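Local coordinates for protein helix-turn-helix transcriptional regulator (PDB 5XHX) that probably binds DNA to regulate transcription as a LuxR-family regulator, the chain here being its N-terminal ligand-binding-type domain without the DNA-binding helix-turn-helix, at residues R163-V166 / I167-K171; H122-V125 / T126-Q130. All coordinates share one frame; numbering follows the deposited sequence.

Both contacts are local ones, each within one continuous stretch of chain, and they lie on opposite sides of the centre of the domain. Interaction 2 comes first along the chain, where helix 114-123 ends and strand 127-134 begins; interaction 1 follows within the long helix 153-173. Their centres are about 21 Å apart and their nearest atoms about 7 Å, with no touch. What joins them is strand 127-134 of the antiparallel sheet: it starts in interaction 2, and its residues Y131 and V133 pack against helix 153-173. One strand thus links the turn at its start to the helix it packs against, whose other side meets the second subunit.

Interaction 1 (R163-V166 / I167-K171)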
# COMPACT_ATOMS: atom_id res chain seq x y z
N ARG A 163 10.08 -3.88 8.00
CA ARG A 163 9.09 -4.93 8.23
C ARG A 163 7.67 -4.44 8.45
O ARG A 163 6.75 -5.05 7.89
CB ARG A 163 9.57 -5.79 9.41
CG ARG A 163 8.63 -6.90 9.87
CD ARG A 163 9.33 -7.60 11.01
NE ARG A 163 8.45 -8.47 11.75
CZ ARG A 163 8.77 -9.07 12.90
NH1 ARG A 163 9.97 -8.89 13.44
NH2 ARG A 163 7.88 -9.84 13.52
N PRO A 164 7.40 -3.37 9.24
CA PRO A 164 6.00 -2.96 9.44
C PRO A 164 5.20 -2.81 8.15
O PRO A 164 4.06 -3.31 8.07
CB PRO A 164 6.13 -1.62 10.18
CG PRO A 164 7.41 -1.73 10.90
CD PRO A 164 8.33 -2.54 10.03
N TRP A 165 5.75 -2.17 7.13
CA TRP A 165 4.97 -2.01 5.91
C TRP A 165 5.20 -3.14 4.91
O TRP A 165 4.34 -3.36 4.06
CB TRP A 165 5.24 -0.65 5.25
CG TRP A 165 6.66 -0.34 4.88
CD1 TRP A 165 7.54 0.42 5.60
CD2 TRP A 165 7.35 -0.73 3.69
NE1 TRP A 165 8.75 0.49 4.94
CE2 TRP A 165 8.65 -0.19 3.75
CE3 TRP A 165 6.99 -1.48 2.56
CZ2 TRP A 165 9.60 -0.39 2.75
CZ3 TRP A 165 7.93 -1.69 1.57
CH2 TRP A 165 9.23 -1.14 1.67
N VAL A 166 6.33 -3.86 5.00
CA VAL A 166 6.47 -5.05 4.16
C VAL A 166 5.37 -6.05 4.47
O VAL A 166 4.68 -6.54 3.57
CB VAL A 166 7.87 -5.68 4.32
CG1 VAL A 166 7.92 -7.07 3.61
CG2 VAL A 166 8.93 -4.75 3.75
N ILE A 167 5.16 -6.36 5.75
CA ILE A 167 4.18 -7.40 6.05
C ILE A 167 2.76 -6.88 5.86
O ILE A 167 1.85 -7.65 5.54
CB ILE A 167 4.40 -7.94 7.48
CG1 ILE A 167 4.04 -6.90 8.51
CG2 ILE A 167 5.89 -8.44 7.68
CD1 ILE A 167 4.24 -7.40 9.95
N ALA A 168 2.53 -5.57 6.07
CA ALA A 168 1.21 -5.00 5.78
C ALA A 168 0.89 -5.14 4.30
O ALA A 168 -0.23 -5.53 3.92
CB ALA A 168 1.17 -3.53 6.21
N LEU A 169 1.85 -4.81 3.45
CA LEU A 169 1.69 -4.94 2.01
C LEU A 169 1.43 -6.39 1.62
O LEU A 169 0.55 -6.68 0.80
CB LEU A 169 2.96 -4.45 1.31
CG LEU A 169 3.03 -3.25 0.39
CD1 LEU A 169 4.32 -3.39 -0.42
CD2 LEU A 169 1.82 -3.19 -0.52
N MET A 170 2.25 -7.32 2.13
CA MET A 170 2.08 -8.73 1.79
C MET A 170 0.67 -9.20 2.10
O MET A 170 0.03 -9.85 1.28
CB MET A 170 3.11 -9.58 2.55
CG MET A 170 4.55 -9.32 2.11
SD MET A 170 5.76 -10.16 3.13
CE MET A 170 5.13 -11.86 2.94
N LYS A 171 0.17 -8.87 3.30
CA LYS A 171 -1.17 -9.27 3.69
C LYS A 171 -2.21 -8.71 2.72
O LYS A 171 -3.13 -9.42 2.31
CB LYS A 171 -1.45 -8.81 5.13
CG LYS A 171 -2.81 -9.21 5.69
CD LYS A 171 -3.06 -10.71 5.57
CE LYS A 171 -4.13 -11.20 6.56
NZ LYS A 171 -3.55 -11.45 7.92
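M170 reaches back one turn of helix 153-173 onto V166. Its CB lies 3.6 Å from V166 O, and CG passes still closer to this carbonyl oxygen, at 3.1 Å. CG sits beside the backbone N, anti to the carbonyl carbon (chi1 -67°), which directs the chain back toward V166, and SD comes to rest 3.8 Å from V166 CG1. The two side chains lie alongside one another, pointing the same way. The bend at chi3 (56°) then turns CE off the line of the chain. V166 O also accepts M170 N at 2.9 Å, the nitrogen little tilted from the carbonyl plane.

Next to it, I167 CG2 meets R163 CG at 3.8 Å while R163 stretches on, extended, to a salt bridge with E160. I167 N bonds almost straight to R163 O at 3.0 Å. L169 CD1 approaches the edge of the W165 indole at CE3, 4.4 Å away, and L169 N bonds to W165 O. W165, A168 and L169 pack on the second subunit, where its H13 ring meets the indole. Backbone bonds thus hold the turn, while its largely apolar side chains pack against strand 127-134, helices 11-21 and 28-36 and the second subunit.

Interaction 2 (H122-V125 / T126-Q130); sequences HYVV and TDEVQ
After helix 114-123, V125 is first to leave helical backbone angles and centres a classic gamma turn (phi 83°, psi -68°), closed by a weak hydrogen bond from T126 N to V124 O at 3.0 Å. V124 carries the side-chain contact. Its CG1, anti to the backbone N (chi1 -176°), stands 3.4 Å from the backbone oxygen D127 O and 3.8 Å from E128 CB. E128 crosses V124 at about a right angle, its extended chain bringing OE2 to 3.7 Å from V124 CG1; CG2 of V124 lies nearly as close to the same oxygen. This branch of the carboxylate therefore lies against methyl groups, while OE1 is hydrogen-bonded to S144 on the adjacent strand.

The turn leads into strand 127-134 of the five-stranded antiparallel sheet, and the strand opens with a classic beta bulge, T126 and D127 both facing S147. D127 OD1 weakly accepts E128 N at 2.8 Å, whereas OD2 takes H101 NE2 and F151 N, so both carboxylate oxygens of this buried aspartate have donors. T126 OG1 is hydrogen-bonded to E148 O, tying the start of the strand to the residue just beyond strand 140-147.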
# COMPACT_ATOMS: atom_id res chain seq x y z
N HIS A 122 20.74 -24.66 -5.78
CA HIS A 122 20.43 -24.02 -7.05
C HIS A 122 19.66 -22.70 -6.87
O HIS A 122 20.04 -21.68 -7.46
CB HIS A 122 19.63 -24.97 -7.95
CG HIS A 122 19.35 -24.41 -9.30
ND1 HIS A 122 18.26 -23.62 -9.58
CD2 HIS A 122 20.04 -24.50 -10.46
CE1 HIS A 122 18.28 -23.26 -10.85
NE2 HIS A 122 19.35 -23.79 -11.41
N TYR A 123 18.59 -22.70 -6.07
CA TYR A 123 17.67 -21.57 -6.04
C TYR A 123 18.01 -20.52 -5.00
O TYR A 123 17.54 -19.38 -5.12
CB TYR A 123 16.24 -22.06 -5.81
CG TYR A 123 15.65 -22.65 -7.07
CD1 TYR A 123 15.18 -21.82 -8.09
CD2 TYR A 123 15.60 -24.03 -7.27
CE1 TYR A 123 14.65 -22.35 -9.26
CE2 TYR A 123 15.07 -24.57 -8.44
CZ TYR A 123 14.60 -23.73 -9.43
OH TYR A 123 14.08 -24.25 -10.60
N VAL A 124 18.80 -20.86 -3.98
CA VAL A 124 19.11 -19.96 -2.87
C VAL A 124 20.61 -19.67 -2.80
O VAL A 124 21.02 -18.51 -2.63
CB VAL A 124 18.61 -20.55 -1.53
CG1 VAL A 124 18.85 -19.57 -0.40
CG2 VAL A 124 17.12 -20.89 -1.64
N VAL A 125 21.44 -20.71 -2.92
CA VAL A 125 22.89 -20.66 -3.10
C VAL A 125 23.61 -20.49 -1.77
O VAL A 125 24.30 -21.41 -1.33
CB VAL A 125 23.31 -19.57 -4.11
CG1 VAL A 125 24.82 -19.64 -4.37
CG2 VAL A 125 22.54 -19.72 -5.42
N THR A 126 23.47 -19.33 -1.11
CA THR A 126 24.26 -19.14 0.11
C THR A 126 23.46 -18.78 1.36
O THR A 126 23.56 -19.49 2.37
CB THR A 126 25.34 -18.07 -0.12
OG1 THR A 126 26.27 -18.53 -1.11
CG2 THR A 126 26.10 -17.81 1.16
N ASP A 127 22.71 -17.68 1.34
CA ASP A 127 21.99 -17.22 2.53
C ASP A 127 20.55 -16.92 2.17
O ASP A 127 20.20 -16.73 1.00
CB ASP A 127 22.66 -15.97 3.15
CG ASP A 127 22.33 -15.80 4.64
OD1 ASP A 127 21.63 -16.66 5.24
OD2 ASP A 127 22.80 -14.81 5.21
N GLU A 128 19.70 -16.86 3.19
CA GLU A 128 18.28 -16.64 2.96
C GLU A 128 17.68 -15.91 4.14
O GLU A 128 18.05 -16.17 5.29
CB GLU A 128 17.54 -17.98 2.75
CG GLU A 128 16.18 -17.83 2.09
CD GLU A 128 15.45 -19.16 1.89
OE1 GLU A 128 14.21 -19.16 1.65
OE2 GLU A 128 16.12 -20.22 2.00
N VAL A 129 16.73 -15.02 3.86
CA VAL A 129 15.81 -14.53 4.88
C VAL A 129 14.41 -14.69 4.34
O VAL A 129 14.19 -14.81 3.14
CB VAL A 129 16.04 -13.05 5.28
CG1 VAL A 129 17.44 -12.84 5.80
CG2 VAL A 129 15.74 -12.13 4.08
N GLN A 130 13.45 -14.66 5.25
CA GLN A 130 12.05 -14.80 4.87
C GLN A 130 11.19 -13.95 5.78
O GLN A 130 11.34 -14.01 7.00
CB GLN A 130 11.64 -16.28 4.96
CG GLN A 130 10.34 -16.65 4.33
CD GLN A 130 10.12 -18.15 4.37
OE1 GLN A 130 10.43 -18.86 3.42
NE2 GLN A 130 9.64 -18.63 5.50